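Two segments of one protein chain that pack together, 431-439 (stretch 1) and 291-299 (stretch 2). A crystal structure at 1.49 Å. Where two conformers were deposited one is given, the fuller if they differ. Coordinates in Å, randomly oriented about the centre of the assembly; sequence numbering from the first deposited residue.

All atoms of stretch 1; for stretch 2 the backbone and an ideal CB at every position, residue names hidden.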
# COMPACT_ATOMS: atom_id res chain seq x y z
N ILE A 431 -12.94 4.34 12.41
CA ILE A 431 -12.14 3.12 12.64
C ILE A 431 -12.24 2.82 14.11
O ILE A 431 -11.88 3.66 14.93
CB ILE A 431 -10.70 3.40 12.28
CG1 ILE A 431 -10.56 3.60 10.77
CG2 ILE A 431 -9.82 2.23 12.76
CD1 ILE A 431 -9.29 4.34 10.41
N GLU A 432 -12.78 1.65 14.48
CA GLU A 432 -12.93 1.27 15.89
C GLU A 432 -12.14 -0.01 16.15
O GLU A 432 -12.33 -1.02 15.47
CB GLU A 432 -14.40 1.05 16.30
CG GLU A 432 -15.25 2.34 16.34
CD GLU A 432 -16.68 2.08 16.84
OE1 GLU A 432 -17.47 1.42 16.12
OE2 GLU A 432 -16.97 2.49 17.97
N ARG A 433 -11.25 0.06 17.12
CA ARG A 433 -10.47 -1.09 17.57
C ARG A 433 -11.22 -1.72 18.75
O ARG A 433 -11.06 -1.28 19.89
CB ARG A 433 -9.08 -0.60 17.99
CG ARG A 433 -8.16 -0.22 16.88
CD ARG A 433 -8.35 1.21 16.29
NE ARG A 433 -7.23 1.41 15.39
CZ ARG A 433 -6.01 1.80 15.74
NH1 ARG A 433 -5.78 2.39 16.91
NH2 ARG A 433 -5.05 1.68 14.87
N LYS A 434 -12.04 -2.73 18.47
CA LYS A 434 -12.95 -3.30 19.46
C LYS A 434 -12.48 -4.63 20.05
O LYS A 434 -12.91 -5.00 21.14
CB LYS A 434 -14.35 -3.51 18.87
CG LYS A 434 -15.09 -2.20 18.56
CD LYS A 434 -16.58 -2.46 18.47
CE LYS A 434 -17.24 -1.63 17.41
NZ LYS A 434 -18.62 -2.19 17.04
N GLY A 435 -11.58 -5.28 19.34
CA GLY A 435 -11.10 -6.59 19.73
C GLY A 435 -10.43 -6.63 21.08
O GLY A 435 -9.77 -5.67 21.49
N SER A 436 -10.57 -7.75 21.78
CA SER A 436 -10.19 -7.84 23.19
C SER A 436 -8.69 -7.83 23.46
O SER A 436 -8.31 -7.66 24.63
CB SER A 436 -10.83 -9.07 23.86
OG SER A 436 -10.27 -10.25 23.36
N TRP A 437 -7.85 -8.05 22.45
CA TRP A 437 -6.41 -7.95 22.65
C TRP A 437 -5.75 -6.74 22.05
O TRP A 437 -4.53 -6.66 22.02
CB TRP A 437 -5.67 -9.24 22.32
CG TRP A 437 -5.85 -9.83 20.92
CD1 TRP A 437 -5.14 -9.54 19.82
CD2 TRP A 437 -6.78 -10.86 20.54
NE1 TRP A 437 -5.56 -10.31 18.76
CE2 TRP A 437 -6.58 -11.11 19.17
CE3 TRP A 437 -7.75 -11.60 21.23
CZ2 TRP A 437 -7.29 -12.08 18.48
CZ3 TRP A 437 -8.48 -12.56 20.54
CH2 TRP A 437 -8.25 -12.79 19.18
N HIS A 438 -6.52 -5.75 21.61
CA HIS A 438 -5.91 -4.48 21.32
C HIS A 438 -5.17 -3.99 22.54
O HIS A 438 -5.54 -4.24 23.71
CB HIS A 438 -6.95 -3.47 20.86
CG HIS A 438 -7.31 -3.63 19.41
ND1 HIS A 438 -6.47 -3.24 18.39
CD2 HIS A 438 -8.42 -4.14 18.82
CE1 HIS A 438 -7.03 -3.52 17.22
NE2 HIS A 438 -8.23 -4.05 17.46
N LEU A 439 -4.11 -3.23 22.27
CA LEU A 439 -3.25 -2.82 23.37
C LEU A 439 -3.91 -1.78 24.26
O LEU A 439 -4.66 -0.93 23.78
CB LEU A 439 -1.93 -2.26 22.86
CG LEU A 439 -1.15 -3.22 22.01
CD1 LEU A 439 0.28 -2.65 21.71
CD2 LEU A 439 -1.08 -4.63 22.58
N UNK A 291 3.57 -7.11 14.52
CA UNK A 291 2.29 -7.07 13.85
C UNK A 291 1.59 -8.40 14.07
O UNK A 291 2.16 -9.46 13.78
CB UNK A 291 2.45 -6.77 12.36
N UNK A 292 0.37 -8.33 14.59
CA UNK A 292 -0.48 -9.49 14.74
C UNK A 292 -1.88 -9.10 14.35
O UNK A 292 -2.21 -7.90 14.31
CB UNK A 292 -0.44 -10.04 16.17
N UNK A 293 -2.71 -10.09 14.05
CA UNK A 293 -4.11 -9.87 13.71
C UNK A 293 -4.93 -9.60 14.96
O UNK A 293 -4.68 -10.22 16.02
CB UNK A 293 -4.68 -11.07 12.96
N UNK A 294 -5.91 -8.70 14.84
CA UNK A 294 -6.81 -8.39 15.93
C UNK A 294 -7.98 -9.36 16.00
O UNK A 294 -8.27 -10.11 15.05
CB UNK A 294 -7.33 -6.96 15.79
N UNK A 295 -8.67 -9.32 17.11
CA UNK A 295 -9.90 -10.09 17.23
C UNK A 295 -10.97 -9.55 16.27
O UNK A 295 -11.83 -10.30 15.81
CB UNK A 295 -10.41 -10.06 18.67
N UNK A 296 -10.93 -8.26 15.97
CA UNK A 296 -11.84 -7.71 14.93
C UNK A 296 -11.67 -8.48 13.64
O UNK A 296 -12.66 -8.85 13.02
CB UNK A 296 -11.57 -6.22 14.69
N UNK A 297 -10.43 -8.71 13.20
CA UNK A 297 -10.19 -9.42 11.97
C UNK A 297 -10.62 -10.88 12.05
O UNK A 297 -11.28 -11.39 11.16
CB UNK A 297 -8.71 -9.33 11.60
N UNK A 298 -10.22 -11.57 13.11
CA UNK A 298 -10.58 -12.99 13.23
C UNK A 298 -12.09 -13.15 13.28
O UNK A 298 -12.65 -14.06 12.68
CB UNK A 298 -9.94 -13.61 14.48
N UNK A 299 -12.76 -12.27 14.00
CA UNK A 299 -14.24 -12.36 14.07
C UNK A 299 -14.82 -12.18 12.66
O UNK A 299 -15.76 -12.89 12.27
CB UNK A 299 -14.81 -11.31 15.02

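Position 291 has an extended backbone (phi/psi -133/125), and its ideal CB finds nothing of stretch 1 within 5.5 Å. Stretch 1 therefore sets no demand here, and the residue is Leu291, which makes no contact with it.

At position 292 the backbone is again extended and CA-to-CB points toward stretch 1, although nothing lies close to the CB. A side chain must reach outward to touch the pyrrole side of Trp437, which suggests an aliphatic residue of some length. Ile292 fits: with chi1 p and chi2 t, its CD1 comes within 4.2 Å of Trp437 CD1.

Position 293 directs its CB sideways, and its contribution is backbone. The carbonyl accepts from the indole, Trp437 NE1 to O of 293 being 2.9 Å at a nearly straight 173°. Any residue tolerating a strand would supply that oxygen; the deposited one is Leu293, whose side chain leads away.

Position 294 immediately precedes a helical run, with phi/psi -85/166, angles typical of an N-cap. Its ideal CB is 3.5 Å from His438 NE2, so a small side chain is favoured, and Ser, Thr, Asp or Asn could cap the helix. Ser294 does so: its OG accepts from the backbone N of position 297 at 3.2 Å, while its CB packs near the imidazole.

At 295, the first helical residue, CB points toward stretch 1, 3.5 Å from Trp437 CH2 and 3.9 Å from Ser436 N. Methylene groups would suit the indole face, and an acceptor farther out would suit the free amide, so Glu or Gln is attractive. Glu295 combines both roles. Its CB lies 3.6 Å from the centroid of the six-membered ring of Trp437, 14° off the normal, a CH-pi contact; its extended chain (chi1 t, chi2 t) brings OE1 to 2.9 Å from Ser436 N, a hydrogen bond. The backbone N of Glu295 also donates to a water at 2.9 Å, and Trp437 N donates weakly to the same water.

Position 296 again points toward stretch 1, where three donors converge: the amides of Lys434 and Gly435, and the imidazole of His438. The ideal CB is 4.7 Å from Gly435 N and 4.9 Å from His438 NE2, room for a short acceptor side chain. Asn could offer one oxygen, but a carboxylate offers two. Asp296 uses both: OD1 accepts from Gly435 N at 2.9 Å and from His438 NE2 at 2.8 Å, and OD2 accepts from Lys434 N at 3.0 Å. A second water donates to Asp296 OD2 and to Glu432 O. Gly435 lacks a CB that would clash with Asp296 OD1.

Position 297 turns its CB out of reach, leaving the choice open; it holds Phe297.

One helical turn beyond 294, position 298 has its CB 5.0 Å from Trp437 CZ2, inviting a branched apolar chain. Leu298 places CD1 3.9 Å from Trp437 CZ2, near the plane of the ring.

At 299 CB points toward stretch 1 but finds only open space, where a polar residue is acceptable. Asn299 makes no contact.

Stretch 2, residues 291-299: LILSEDFLN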
# COMPACT_ATOMS: atom_id res chain seq x y z
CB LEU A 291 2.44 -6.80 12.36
CG LEU A 291 2.97 -5.40 12.01
CD1 LEU A 291 3.59 -5.38 10.62
CD2 LEU A 291 1.88 -4.31 12.10
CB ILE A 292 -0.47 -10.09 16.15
CG1 ILE A 292 -0.91 -9.07 17.24
CG2 ILE A 292 0.95 -10.67 16.48
CD1 ILE A 292 -1.14 -9.65 18.64
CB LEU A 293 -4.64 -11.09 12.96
CG LEU A 293 -3.89 -11.43 11.65
CD1 LEU A 293 -4.29 -12.82 11.09
CD2 LEU A 293 -4.13 -10.33 10.60
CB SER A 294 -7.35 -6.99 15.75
OG SER A 294 -8.24 -6.97 14.65
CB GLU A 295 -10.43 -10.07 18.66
CG GLU A 295 -11.46 -11.15 18.92
CD GLU A 295 -12.11 -10.99 20.26
OE1 GLU A 295 -12.32 -9.80 20.66
OE2 GLU A 295 -12.44 -12.04 20.90
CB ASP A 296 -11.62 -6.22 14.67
CG ASP A 296 -11.49 -5.38 15.93
OD1 ASP A 296 -10.49 -5.51 16.69
OD2 ASP A 296 -12.40 -4.56 16.15
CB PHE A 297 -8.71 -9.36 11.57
CG PHE A 297 -8.46 -10.04 10.26
CD1 PHE A 297 -8.93 -9.47 9.09
CD2 PHE A 297 -7.87 -11.30 10.20
CE1 PHE A 297 -8.77 -10.11 7.86
CE2 PHE A 297 -7.73 -11.95 9.00
CZ PHE A 297 -8.18 -11.35 7.83
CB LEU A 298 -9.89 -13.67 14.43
CG LEU A 298 -8.35 -13.79 14.30
CD1 LEU A 298 -7.80 -14.59 15.50
CD2 LEU A 298 -7.92 -14.41 12.96
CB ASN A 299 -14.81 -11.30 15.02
CG ASN A 299 -14.70 -11.69 16.50
OD1 ASN A 299 -14.34 -12.82 16.86
ND2 ASN A 299 -14.98 -10.72 17.36
O HOH W 1 -7.68 -7.55 19.23
O HOH W 2 -13.89 -2.87 14.44
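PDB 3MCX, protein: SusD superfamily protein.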